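Local coordinates for protein deoxyribodipyrimidine photo-lyase (Oryza sativa Japonica Group, PDB 3UMV) that uses light and a bound FAD to split cyclobutane pyrimidine dimers in DNA, repairing damage caused by ultraviolet radiation, at residues F137-P142 with R429-Y434; V171-T176 with D197-E202; Y183-F188 with R324-N329. One frame throughout, in Å; residues are numbered along the deposited sequence.

Contact 1. Residues F137-P142 with R429-Y434. With FAD (flavin-adenine dinucleotide), chain I.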
loop_
_atom_site.group_PDB
_atom_site.type_symbol
_atom_site.label_atom_id
_atom_site.label_comp_id
_atom_site.label_asym_id
_atom_site.label_seq_id
_atom_site.Cartn_x
_atom_site.Cartn_y
_atom_site.Cartn_z
ATOM N N PHE A 137 -8.379 -6.636 4.717
ATOM C CA PHE A 137 -7.229 -7.526 4.567
ATOM C C PHE A 137 -5.920 -6.850 4.218
ATOM O O PHE A 137 -5.854 -6.025 3.305
ATOM C CB PHE A 137 -7.478 -8.594 3.489
ATOM C CG PHE A 137 -6.227 -9.331 3.099
ATOM C CD1 PHE A 137 -5.510 -8.954 1.973
ATOM C CD2 PHE A 137 -5.732 -10.354 3.897
ATOM C CE1 PHE A 137 -4.327 -9.621 1.623
ATOM C CE2 PHE A 137 -4.553 -11.019 3.567
ATOM C CZ PHE A 137 -3.844 -10.640 2.421
ATOM N N SER A 138 -4.874 -7.234 4.944
ATOM C CA SER A 138 -3.494 -6.887 4.592
ATOM C C SER A 138 -2.604 -8.068 4.927
ATOM O O SER A 138 -2.811 -8.725 5.940
ATOM C CB SER A 138 -3.013 -5.675 5.391
ATOM O OG SER A 138 -1.599 -5.564 5.278
ATOM N N PRO A 139 -1.595 -8.343 4.084
ATOM C CA PRO A 139 -0.695 -9.462 4.376
ATOM C C PRO A 139 0.466 -9.072 5.293
ATOM O O PRO A 139 1.284 -9.927 5.651
ATOM C CB PRO A 139 -0.146 -9.829 2.985
ATOM C CG PRO A 139 -0.143 -8.528 2.233
ATOM C CD PRO A 139 -1.361 -7.771 2.741
ATOM N N LEU A 140 0.572 -7.801 5.653
ATOM C CA LEU A 140 1.734 -7.378 6.439
ATOM C C LEU A 140 1.664 -7.984 7.844
ATOM O O LEU A 140 0.597 -8.009 8.468
ATOM C CB LEU A 140 1.801 -5.862 6.526
ATOM C CG LEU A 140 2.029 -5.184 5.166
ATOM C CD1 LEU A 140 2.321 -3.718 5.406
ATOM C CD2 LEU A 140 3.181 -5.861 4.377
ATOM N N ARG A 141 2.795 -8.450 8.362
ATOM C CA ARG A 141 2.754 -9.190 9.610
ATOM C C ARG A 141 2.189 -8.419 10.818
ATOM O O ARG A 141 1.465 -9.011 11.613
ATOM C CB ARG A 141 4.084 -9.908 9.924
ATOM C CG ARG A 141 5.168 -9.069 10.582
ATOM C CD ARG A 141 6.435 -9.906 10.815
ATOM N NE ARG A 141 6.922 -10.536 9.587
ATOM C CZ ARG A 141 7.868 -10.018 8.799
ATOM N NH1 ARG A 141 8.452 -8.860 9.110
ATOM N NH2 ARG A 141 8.244 -10.665 7.701
ATOM N N PRO A 142 2.494 -7.110 10.969
ATOM C CA PRO A 142 1.908 -6.509 12.180
ATOM C C PRO A 142 0.386 -6.408 12.138
ATOM O O PRO A 142 -0.266 -6.414 13.197
ATOM C CB PRO A 142 2.555 -5.117 12.261
ATOM C CG PRO A 142 3.258 -4.909 10.974
ATOM C CD PRO A 142 3.476 -6.228 10.307
ATOM N N ARG A 429 5.917 1.206 3.532
ATOM C CA ARG A 429 5.340 0.306 4.538
ATOM C C ARG A 429 4.169 -0.439 3.894
ATOM O O ARG A 429 3.042 -0.428 4.394
ATOM C CB ARG A 429 4.904 1.089 5.795
ATOM C CG ARG A 429 6.052 1.787 6.552
ATOM C CD ARG A 429 5.528 2.897 7.489
ATOM N NE ARG A 429 4.530 3.718 6.808
ATOM C CZ ARG A 429 3.241 3.774 7.147
ATOM N NH1 ARG A 429 2.782 3.097 8.206
ATOM N NH2 ARG A 429 2.407 4.524 6.434
ATOM N N ASP A 430 4.478 -1.107 2.783
ATOM C CA ASP A 430 3.489 -1.634 1.858
ATOM C C ASP A 430 4.041 -2.922 1.269
ATOM O O ASP A 430 5.222 -3.008 0.986
ATOM C CB ASP A 430 3.294 -0.621 0.711
ATOM C CG ASP A 430 2.075 -0.934 -0.156
ATOM O OD1 ASP A 430 2.184 -1.763 -1.088
ATOM O OD2 ASP A 430 1.001 -0.350 0.103
ATOM N N PRO A 431 3.181 -3.915 1.038
ATOM C CA PRO A 431 3.659 -5.125 0.363
ATOM C C PRO A 431 4.501 -4.810 -0.885
ATOM O O PRO A 431 5.519 -5.452 -1.143
ATOM C CB PRO A 431 2.358 -5.834 -0.011
ATOM C CG PRO A 431 1.405 -5.402 1.085
ATOM C CD PRO A 431 1.734 -3.966 1.319
ATOM N N SER A 432 4.070 -3.826 -1.662
ATOM C CA SER A 432 4.795 -3.458 -2.870
ATOM C C SER A 432 6.149 -2.814 -2.610
ATOM O O SER A 432 6.996 -2.818 -3.482
ATOM C CB SER A 432 3.957 -2.543 -3.764
ATOM O OG SER A 432 2.769 -3.192 -4.200
ATOM N N GLY A 433 6.342 -2.235 -1.428
ATOM C CA GLY A 433 7.651 -1.729 -1.040
ATOM C C GLY A 433 8.619 -2.849 -0.723
ATOM O O GLY A 433 9.762 -2.846 -1.190
ATOM N N TYR A 434 8.167 -3.805 0.080
ATOM C CA TYR A 434 8.978 -4.970 0.377
ATOM C C TYR A 434 9.295 -5.695 -0.909
ATOM O O TYR A 434 10.450 -6.071 -1.160
ATOM C CB TYR A 434 8.250 -5.908 1.334
ATOM C CG TYR A 434 8.029 -5.294 2.703
ATOM C CD1 TYR A 434 6.773 -4.923 3.122
ATOM C CD2 TYR A 434 9.096 -5.094 3.567
ATOM C CE1 TYR A 434 6.570 -4.357 4.362
ATOM C CE2 TYR A 434 8.907 -4.548 4.816
ATOM C CZ TYR A 434 7.644 -4.185 5.213
ATOM O OH TYR A 434 7.468 -3.643 6.471
HETATM P PA FAD I . 2.219 4.108 -11.885
HETATM O O1A FAD I . 3.262 3.774 -12.907
HETATM O O2A FAD I . 1.212 5.132 -12.330
HETATM O O5B FAD I . 1.503 2.747 -11.442
HETATM C C5B FAD I . 0.145 2.704 -11.062
HETATM C C4B FAD I . -0.044 1.704 -9.916
HETATM O O4B FAD I . 0.388 0.400 -10.273
HETATM C C3B FAD I . 0.794 2.066 -8.706
HETATM O O3B FAD I . 0.157 3.033 -7.905
HETATM C C2B FAD I . 0.882 0.742 -8.006
HETATM O O2B FAD I . -0.346 0.466 -7.360
HETATM C C1B FAD I . 1.004 -0.216 -9.163
HETATM N N9A FAD I . 2.416 -0.514 -9.455
HETATM C C8A FAD I . 3.235 0.108 -10.360
HETATM N N7A FAD I . 4.445 -0.497 -10.302
HETATM C C5A FAD I . 4.406 -1.482 -9.363
HETATM C C6A FAD I . 5.332 -2.417 -8.883
HETATM N N6A FAD I . 6.546 -2.548 -9.417
HETATM N N1A FAD I . 4.960 -3.309 -7.901
HETATM C C2A FAD I . 3.678 -3.286 -7.403
HETATM N N3A FAD I . 2.769 -2.364 -7.871
HETATM C C4A FAD I . 3.128 -1.493 -8.840
HETATM N N1 FAD I . 5.207 0.731 -4.547
HETATM C C2 FAD I . 4.429 1.137 -3.503
HETATM O O2 FAD I . 3.218 1.241 -3.699
HETATM N N3 FAD I . 4.992 1.394 -2.265
HETATM C C4 FAD I . 6.356 1.262 -2.071
HETATM O O4 FAD I . 6.855 1.497 -0.967
HETATM C C4X FAD I . 7.137 0.837 -3.139
HETATM N N5 FAD I . 8.500 0.698 -3.016
HETATM C C5X FAD I . 9.258 0.255 -4.082
HETATM C C6 FAD I . 10.641 0.086 -3.937
HETATM C C7 FAD I . 11.412 -0.357 -5.016
HETATM C C7M FAD I . 12.895 -0.545 -4.829
HETATM C C8 FAD I . 10.789 -0.618 -6.240
HETATM C C8M FAD I . 11.563 -1.091 -7.434
HETATM C C9 FAD I . 9.423 -0.435 -6.374
HETATM C C9A FAD I . 8.662 -0.004 -5.303
HETATM N N10 FAD I . 7.302 0.178 -5.448
HETATM C C10 FAD I . 6.559 0.585 -4.366
HETATM C "C1'" FAD I . 6.590 -0.087 -6.768
HETATM C "C2'" FAD I . 6.495 1.159 -7.704
HETATM O "O2'" FAD I . 7.731 1.862 -7.879
HETATM C "C3'" FAD I . 5.431 2.186 -7.273
HETATM O "O3'" FAD I . 4.215 1.524 -7.047
HETATM C "C4'" FAD I . 5.195 3.286 -8.311
HETATM O "O4'" FAD I . 6.404 3.979 -8.557
HETATM C "C5'" FAD I . 4.113 4.221 -7.773
HETATM O "O5'" FAD I . 3.963 5.426 -8.487
HETATM P P FAD I . 2.646 5.650 -9.376
HETATM O O1P FAD I . 1.396 5.370 -8.566
HETATM O O2P FAD I . 2.668 7.042 -9.951
HETATM O O3P FAD I . 2.970 4.548 -10.508
#

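Contact 2. Residues V171-T176 with D197-E202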
loop_
_atom_site.group_PDB
_atom_site.type_symbol
_atom_site.label_atom_id
_atom_site.label_comp_id
_atom_site.label_asym_id
_atom_site.label_seq_id
_atom_site.Cartn_x
_atom_site.Cartn_y
_atom_site.Cartn_z
ATOM N N VAL A 171 -8.524 -6.725 -6.606
ATOM C CA VAL A 171 -9.610 -7.045 -7.530
ATOM C C VAL A 171 -9.972 -8.508 -7.390
ATOM O O VAL A 171 -11.147 -8.858 -7.253
ATOM C CB VAL A 171 -9.236 -6.760 -9.014
ATOM C CG1 VAL A 171 -10.405 -7.092 -9.924
ATOM C CG2 VAL A 171 -8.833 -5.298 -9.185
ATOM N N VAL A 172 -8.961 -9.370 -7.449
ATOM C CA VAL A 172 -9.182 -10.790 -7.248
ATOM C C VAL A 172 -8.730 -11.109 -5.825
ATOM O O VAL A 172 -7.592 -10.813 -5.453
ATOM C CB VAL A 172 -8.378 -11.639 -8.264
ATOM C CG1 VAL A 172 -8.671 -13.126 -8.077
ATOM C CG2 VAL A 172 -8.700 -11.225 -9.712
ATOM N N PRO A 173 -9.613 -11.697 -5.011
ATOM C CA PRO A 173 -9.250 -11.984 -3.616
ATOM C C PRO A 173 -7.928 -12.724 -3.513
ATOM O O PRO A 173 -7.681 -13.648 -4.298
ATOM C CB PRO A 173 -10.403 -12.868 -3.143
ATOM C CG PRO A 173 -11.563 -12.432 -3.978
ATOM C CD PRO A 173 -11.013 -12.050 -5.314
ATOM N N VAL A 174 -7.082 -12.310 -2.570
ATOM C CA VAL A 174 -5.731 -12.860 -2.454
ATOM C C VAL A 174 -5.698 -14.397 -2.307
ATOM O O VAL A 174 -4.826 -15.060 -2.880
ATOM C CB VAL A 174 -4.961 -12.202 -1.287
ATOM C CG1 VAL A 174 -5.650 -12.518 0.065
ATOM C CG2 VAL A 174 -3.513 -12.679 -1.286
ATOM N N TRP A 175 -6.640 -14.964 -1.555
ATOM C CA TRP A 175 -6.642 -16.414 -1.323
ATOM C C TRP A 175 -7.245 -17.180 -2.504
ATOM O O TRP A 175 -7.112 -18.402 -2.606
ATOM C CB TRP A 175 -7.378 -16.751 -0.010
ATOM C CG TRP A 175 -8.533 -15.855 0.225
ATOM C CD1 TRP A 175 -9.716 -15.838 -0.468
ATOM C CD2 TRP A 175 -8.626 -14.811 1.199
ATOM N NE1 TRP A 175 -10.540 -14.855 0.023
ATOM C CE2 TRP A 175 -9.894 -14.206 1.043
ATOM C CE3 TRP A 175 -7.767 -14.335 2.193
ATOM C CZ2 TRP A 175 -10.314 -13.148 1.834
ATOM C CZ3 TRP A 175 -8.190 -13.293 2.986
ATOM C CH2 TRP A 175 -9.454 -12.712 2.809
ATOM N N THR A 176 -7.883 -16.448 -3.411
ATOM C CA THR A 176 -8.501 -17.035 -4.591
ATOM C C THR A 176 -7.607 -16.898 -5.825
ATOM O O THR A 176 -7.566 -17.789 -6.675
ATOM C CB THR A 176 -9.842 -16.360 -4.879
ATOM O OG1 THR A 176 -10.719 -16.574 -3.769
ATOM C CG2 THR A 176 -10.475 -16.923 -6.138
ATOM N N ASP A 197 -12.807 -11.301 -15.504
ATOM C CA ASP A 197 -14.165 -10.882 -15.849
ATOM C C ASP A 197 -15.153 -11.107 -14.693
ATOM O O ASP A 197 -16.118 -10.364 -14.531
ATOM C CB ASP A 197 -14.651 -11.582 -17.128
ATOM C CG ASP A 197 -13.961 -11.065 -18.378
ATOM O OD1 ASP A 197 -13.391 -9.949 -18.334
ATOM O OD2 ASP A 197 -13.998 -11.773 -19.410
ATOM N N GLU A 198 -14.882 -12.114 -13.870
ATOM C CA GLU A 198 -15.722 -12.411 -12.721
ATOM C C GLU A 198 -15.579 -11.419 -11.562
ATOM O O GLU A 198 -16.526 -11.226 -10.795
ATOM C CB GLU A 198 -15.453 -13.837 -12.227
ATOM C CG GLU A 198 -16.230 -14.227 -10.982
ATOM C CD GLU A 198 -16.098 -15.704 -10.641
ATOM O OE1 GLU A 198 -15.266 -16.396 -11.266
ATOM O OE2 GLU A 198 -16.829 -16.170 -9.740
ATOM N N TYR A 199 -14.406 -10.797 -11.428
ATOM C CA TYR A 199 -14.129 -9.930 -10.272
ATOM C C TYR A 199 -14.019 -8.439 -10.576
ATOM O O TYR A 199 -14.270 -7.598 -9.695
ATOM C CB TYR A 199 -12.863 -10.402 -9.548
ATOM C CG TYR A 199 -13.060 -11.745 -8.899
ATOM C CD1 TYR A 199 -13.744 -11.853 -7.706
ATOM C CD2 TYR A 199 -12.582 -12.904 -9.493
ATOM C CE1 TYR A 199 -13.948 -13.063 -7.109
ATOM C CE2 TYR A 199 -12.777 -14.142 -8.893
ATOM C CZ TYR A 199 -13.457 -14.205 -7.691
ATOM O OH TYR A 199 -13.671 -15.410 -7.073
ATOM N N LEU A 200 -13.653 -8.103 -11.810
ATOM C CA LEU A 200 -13.577 -6.701 -12.199
ATOM C C LEU A 200 -14.956 -6.193 -12.616
ATOM O O LEU A 200 -15.256 -6.064 -13.803
ATOM C CB LEU A 200 -12.548 -6.481 -13.304
ATOM C CG LEU A 200 -12.302 -5.025 -13.681
ATOM C CD1 LEU A 200 -12.014 -4.177 -12.447
ATOM C CD2 LEU A 200 -11.129 -4.940 -14.663
ATOM N N VAL A 201 -15.774 -5.913 -11.608
ATOM C CA VAL A 201 -17.180 -5.576 -11.766
ATOM C C VAL A 201 -17.481 -4.309 -10.978
ATOM O O VAL A 201 -16.687 -3.879 -10.142
ATOM C CB VAL A 201 -18.082 -6.721 -11.251
ATOM C CG1 VAL A 201 -17.728 -8.010 -11.949
ATOM C CG2 VAL A 201 -17.936 -6.895 -9.747
ATOM N N GLU A 202 -18.628 -3.700 -11.244
ATOM C CA GLU A 202 -18.985 -2.468 -10.559
ATOM C C GLU A 202 -19.339 -2.725 -9.105
ATOM O O GLU A 202 -19.656 -3.854 -8.716
ATOM C CB GLU A 202 -20.152 -1.766 -11.278
ATOM C CG GLU A 202 -19.704 -0.615 -12.209
ATOM C CD GLU A 202 -19.024 0.540 -11.464
ATOM O OE1 GLU A 202 -18.491 1.459 -12.137
ATOM O OE2 GLU A 202 -19.026 0.535 -10.207
#

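Contact 3. Residues Y183-F188 with R324-N329. With FAD (flavin-adenine dinucleotide), chain I.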
loop_
_atom_site.group_PDB
_atom_site.type_symbol
_atom_site.label_atom_id
_atom_site.label_comp_id
_atom_site.label_asym_id
_atom_site.label_seq_id
_atom_site.Cartn_x
_atom_site.Cartn_y
_atom_site.Cartn_z
ATOM N N TYR A 183 5.821 -17.448 -9.012
ATOM C CA TYR A 183 7.188 -17.094 -9.401
ATOM C C TYR A 183 7.316 -15.662 -9.954
ATOM O O TYR A 183 8.265 -14.939 -9.629
ATOM C CB TYR A 183 7.761 -18.103 -10.408
ATOM C CG TYR A 183 9.173 -17.748 -10.769
ATOM C CD1 TYR A 183 9.455 -16.983 -11.897
ATOM C CD2 TYR A 183 10.228 -18.128 -9.951
ATOM C CE1 TYR A 183 10.753 -16.629 -12.205
ATOM C CE2 TYR A 183 11.526 -17.779 -10.252
ATOM C CZ TYR A 183 11.788 -17.025 -11.371
ATOM O OH TYR A 183 13.091 -16.676 -11.667
ATOM N N SER A 184 6.361 -15.252 -10.777
ATOM C CA SER A 184 6.459 -13.977 -11.477
ATOM C C SER A 184 5.113 -13.414 -11.930
ATOM O O SER A 184 4.054 -14.051 -11.769
ATOM C CB SER A 184 7.344 -14.132 -12.704
ATOM O OG SER A 184 6.695 -14.984 -13.647
ATOM N N ALA A 185 5.167 -12.228 -12.532
ATOM C CA ALA A 185 3.978 -11.604 -13.090
ATOM C C ALA A 185 3.375 -12.493 -14.157
ATOM O O ALA A 185 2.163 -12.622 -14.243
ATOM C CB ALA A 185 4.304 -10.239 -13.663
ATOM N N LYS A 186 4.216 -13.109 -14.977
ATOM C CA LYS A 186 3.694 -13.978 -16.025
ATOM C C LYS A 186 2.821 -15.096 -15.464
ATOM O O LYS A 186 1.680 -15.305 -15.914
ATOM C CB LYS A 186 4.828 -14.558 -16.863
ATOM C CG LYS A 186 4.335 -15.290 -18.112
ATOM C CD LYS A 186 3.985 -16.735 -17.839
ATOM C CE LYS A 186 3.383 -17.383 -19.079
ATOM N NZ LYS A 186 3.499 -18.868 -19.050
ATOM N N THR A 187 3.341 -15.821 -14.484
ATOM C CA THR A 187 2.607 -16.962 -13.944
ATOM C C THR A 187 1.395 -16.510 -13.136
ATOM O O THR A 187 0.356 -17.160 -13.134
ATOM C CB THR A 187 3.517 -17.905 -13.113
ATOM O OG1 THR A 187 3.931 -17.255 -11.909
ATOM C CG2 THR A 187 4.755 -18.300 -13.920
ATOM N N PHE A 188 1.529 -15.373 -12.467
ATOM C CA PHE A 188 0.415 -14.801 -11.735
ATOM C C PHE A 188 -0.683 -14.322 -12.699
ATOM O O PHE A 188 -1.869 -14.588 -12.489
ATOM C CB PHE A 188 0.900 -13.655 -10.851
ATOM C CG PHE A 188 -0.162 -13.112 -9.952
ATOM C CD1 PHE A 188 -0.594 -13.842 -8.862
ATOM C CD2 PHE A 188 -0.738 -11.873 -10.199
ATOM C CE1 PHE A 188 -1.580 -13.350 -8.021
ATOM C CE2 PHE A 188 -1.717 -11.376 -9.361
ATOM C CZ PHE A 188 -2.139 -12.118 -8.271
ATOM N N ARG A 324 0.767 -5.153 -8.688
ATOM C CA ARG A 324 0.419 -4.772 -7.324
ATOM C C ARG A 324 -0.124 -5.993 -6.585
ATOM O O ARG A 324 0.291 -6.285 -5.462
ATOM C CB ARG A 324 -0.610 -3.644 -7.294
ATOM C CG ARG A 324 -1.042 -3.275 -5.868
ATOM C CD ARG A 324 -2.108 -2.199 -5.890
ATOM N NE ARG A 324 -3.161 -2.602 -6.812
ATOM C CZ ARG A 324 -4.150 -3.442 -6.530
ATOM N NH1 ARG A 324 -4.290 -3.961 -5.306
ATOM N NH2 ARG A 324 -5.024 -3.751 -7.484
ATOM N N GLU A 325 -1.037 -6.713 -7.225
ATOM C CA GLU A 325 -1.623 -7.878 -6.576
ATOM C C GLU A 325 -0.649 -9.041 -6.408
ATOM O O GLU A 325 -0.793 -9.846 -5.483
ATOM C CB GLU A 325 -2.969 -8.252 -7.225
ATOM C CG GLU A 325 -3.982 -7.147 -6.959
ATOM C CD GLU A 325 -5.391 -7.380 -7.489
ATOM O OE1 GLU A 325 -5.810 -8.542 -7.700
ATOM O OE2 GLU A 325 -6.091 -6.355 -7.650
ATOM N N LEU A 326 0.351 -9.109 -7.285
ATOM C CA LEU A 326 1.429 -10.077 -7.142
ATOM C C LEU A 326 2.216 -9.806 -5.859
ATOM O O LEU A 326 2.687 -10.743 -5.216
ATOM C CB LEU A 326 2.358 -10.045 -8.361
ATOM C CG LEU A 326 3.635 -10.891 -8.221
ATOM C CD1 LEU A 326 3.350 -12.384 -8.098
ATOM C CD2 LEU A 326 4.537 -10.604 -9.392
ATOM N N ALA A 327 2.348 -8.535 -5.479
ATOM C CA ALA A 327 3.029 -8.220 -4.229
ATOM C C ALA A 327 2.239 -8.706 -3.021
ATOM O O ALA A 327 2.847 -9.189 -2.065
ATOM C CB ALA A 327 3.346 -6.718 -4.105
ATOM N N ASP A 328 0.906 -8.550 -3.039
ATOM C CA ASP A 328 0.072 -9.121 -1.963
ATOM C C ASP A 328 0.219 -10.649 -1.924
ATOM O O ASP A 328 0.345 -11.260 -0.858
ATOM C CB ASP A 328 -1.404 -8.716 -2.081
ATOM C CG ASP A 328 -1.773 -7.548 -1.158
ATOM O OD1 ASP A 328 -2.928 -7.490 -0.647
ATOM O OD2 ASP A 328 -0.892 -6.688 -0.934
ATOM N N ASN A 329 0.194 -11.265 -3.105
ATOM C CA ASN A 329 0.378 -12.704 -3.215
ATOM C C ASN A 329 1.649 -13.123 -2.486
ATOM O O ASN A 329 1.633 -14.040 -1.665
ATOM C CB ASN A 329 0.440 -13.107 -4.683
ATOM C CG ASN A 329 0.889 -14.543 -4.877
ATOM O OD1 ASN A 329 2.060 -14.799 -5.133
ATOM N ND2 ASN A 329 -0.031 -15.482 -4.726
HETATM P PA FAD I . 2.219 4.108 -11.885
HETATM O O1A FAD I . 3.262 3.774 -12.907
HETATM O O2A FAD I . 1.212 5.132 -12.330
HETATM O O5B FAD I . 1.503 2.747 -11.442
HETATM C C5B FAD I . 0.145 2.704 -11.062
HETATM C C4B FAD I . -0.044 1.704 -9.916
HETATM O O4B FAD I . 0.388 0.400 -10.273
HETATM C C3B FAD I . 0.794 2.066 -8.706
HETATM O O3B FAD I . 0.157 3.033 -7.905
HETATM C C2B FAD I . 0.882 0.742 -8.006
HETATM O O2B FAD I . -0.346 0.466 -7.360
HETATM C C1B FAD I . 1.004 -0.216 -9.163
HETATM N N9A FAD I . 2.416 -0.514 -9.455
HETATM C C8A FAD I . 3.235 0.108 -10.360
HETATM N N7A FAD I . 4.445 -0.497 -10.302
HETATM C C5A FAD I . 4.406 -1.482 -9.363
HETATM C C6A FAD I . 5.332 -2.417 -8.883
HETATM N N6A FAD I . 6.546 -2.548 -9.417
HETATM N N1A FAD I . 4.960 -3.309 -7.901
HETATM C C2A FAD I . 3.678 -3.286 -7.403
HETATM N N3A FAD I . 2.769 -2.364 -7.871
HETATM C C4A FAD I . 3.128 -1.493 -8.840
HETATM N N1 FAD I . 5.207 0.731 -4.547
HETATM C C2 FAD I . 4.429 1.137 -3.503
HETATM O O2 FAD I . 3.218 1.241 -3.699
HETATM N N3 FAD I . 4.992 1.394 -2.265
HETATM C C4 FAD I . 6.356 1.262 -2.071
HETATM O O4 FAD I . 6.855 1.497 -0.967
HETATM C C4X FAD I . 7.137 0.837 -3.139
HETATM N N5 FAD I . 8.500 0.698 -3.016
HETATM C C5X FAD I . 9.258 0.255 -4.082
HETATM C C6 FAD I . 10.641 0.086 -3.937
HETATM C C7 FAD I . 11.412 -0.357 -5.016
HETATM C C7M FAD I . 12.895 -0.545 -4.829
HETATM C C8 FAD I . 10.789 -0.618 -6.240
HETATM C C8M FAD I . 11.563 -1.091 -7.434
HETATM C C9 FAD I . 9.423 -0.435 -6.374
HETATM C C9A FAD I . 8.662 -0.004 -5.303
HETATM N N10 FAD I . 7.302 0.178 -5.448
HETATM C C10 FAD I . 6.559 0.585 -4.366
HETATM C "C1'" FAD I . 6.590 -0.087 -6.768
HETATM C "C2'" FAD I . 6.495 1.159 -7.704
HETATM O "O2'" FAD I . 7.731 1.862 -7.879
HETATM C "C3'" FAD I . 5.431 2.186 -7.273
HETATM O "O3'" FAD I . 4.215 1.524 -7.047
HETATM C "C4'" FAD I . 5.195 3.286 -8.311
HETATM O "O4'" FAD I . 6.404 3.979 -8.557
HETATM C "C5'" FAD I . 4.113 4.221 -7.773
HETATM O "O5'" FAD I . 3.963 5.426 -8.487
HETATM P P FAD I . 2.646 5.650 -9.376
HETATM O O1P FAD I . 1.396 5.370 -8.566
HETATM O O2P FAD I . 2.668 7.042 -9.951
HETATM O O3P FAD I . 2.970 4.548 -10.508
#

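Contact 1. Residues F137-P142 with R429-Y434
Leu140 packs CD2 on the first turn of helix 431-442 and turns CD1 to the backbone just ahead of it, Leu140 CD1 lying 3.5 Å from Arg429 O. Leu140 CD2 sits 3.7 Å from CE1 of Tyr434, meeting the ring obliquely, and also rests on Pro431 CG; the leucine and proline side chains cross at about a right angle. Alongside, two prolines meet tip to tip, Pro139 CG to Pro431 CG at 3.7 Å, also crossing at about a right angle. No hydrogen bond joins the two segments; the direct contact is mainly apolar. In an ST turn, Ser138 OG, whose place is less sure, accepts from the N of Leu140, the N-cap residue of helix 141-157. Asp430 is the N-cap of helix 431-442: its CG lies anti to the backbone N (chi1 -168°), and Asp430 OD1 takes Ser432 N through its anti lone pair at 2.9 Å, while Asp430 O accepts from both Gly433 N and Tyr434 N. This capped turn borders FAD at both ends, Gly433 CA 3.2 Å from the flavin N5 and Ser432 OG 3.3 Å from the adenine C2A. The contact thus joins the loop after strand 132-135 of the alpha/beta domain to the FAD-binding helical domain; Asp328 of helix 310-333 packs on both Pro139 and Pro431, and His289 of helix 285-290 bonds to Arg429 O.

Contact 2. Residues V171-T176 with D197-E202
Tyr199, at the end of helix 196-199, carries this contact, and its side chain lies along the loop Val171-Pro173. CB starts close to the backbone, 3.3 Å from Val171 O. With CG anti to its own carbonyl carbon (chi1 -67°), the ring runs on past Pro173. CG still lies near Val171 O, and from there the two edges of the ring diverge in what they meet: CD2 has Val172 CG1 at a loose 4.2 Å, whereas CD1 and CE1 both come up to Pro173, with Pro173 CD 3.6 Å from Tyr199 CE1. That proline carbon stands over one face in a CH-pi contact, 3.9 Å from the centroid of the Tyr199 ring and 24° off its normal. Glu198 CG lies over the opposite face, toward the rim, so the ring is sandwiched between a proline and the stem of its own neighbour. At the tip, Tyr199 OH meets the methyl CG2 of Thr176 at 3.7 Å. Next along, Val171 CG1 packs against Leu200 CB at 4.0 Å, where Leu200 forms the centre of an inverse gamma turn, closed by a weak bond from Val201 N to Tyr199 O, that takes the chain out of the helix. The segments share no hydrogen bond; Arg25 instead bridges them, donating to Val171 O and to Tyr199 O. The contact ties the connection after strand 162-166 to the end of helix 196-199, with Glu325 of helix 310-333 holding Val171 N and Val172 N on one flank and helix 295-305 packing on Leu200.

Contact 3. Residues Y183-F188 with R324-N329
Ser184 is the N-cap of helix 185-193, and its backbone with that of Ala185 receives a methyl of Leu326: Leu326 CD2 comes to 3.6 Å from Ala185 N. Ala185 CB adds a looser touch to the same methyl and packs on Val322 of helix 310-333. This is the seam where a short helix of the connection after strand 162-166 lies against the long helix 310-333, whose other side borders FAD in the helical domain, Arg324 CA being 3.4 Å from FAD N3A. Arg324 NH2 also forms a salt bridge to Glu325 OE2 at 2.8 Å, the Glu325 oxygen lying 31° out of the Arg324 guanidinium plane and using its anti lone pair; the carboxylate has further partners in residues 171-176. One turn on from Ser184, whose carbonyl accepts from its amide, Phe188 points at the long helix, CG anti to the backbone N (chi1 -174°). Its ring lies with one face over the backbone, Leu326 CA standing 4.1 Å from the Phe188 centroid and 12° off the normal. Leu326 CD1 packs against Phe188 CB at 3.9 Å, Phe188 CZ nears Glu325 O, and Phe188 CE1 meets Asn329 CB at 3.9 Å, while the Asn329 amide bonds to Lys180 O and Glu182 N.

Overall arrangement
All three contacts gather around helix 310-333, which supplies one segment of contact 3 and touches the other two. The centres of contacts 1 and 2 are about 19 Å apart, and that of contact 3 is about 14 Å from each. Along the chain, contacts 2 and 3 fall within the loop closed by contact 1, and their own segments alternate. Contacts 1 and 3 both border FAD. Ala327 of contact 3 packs on Ser432 of contact 1, while Phe137 reaches Val174 and Trp175 of contact 2. The strand-end loops of the alpha/beta domain and the connection that follows it are thereby fitted onto the FAD-binding helical domain.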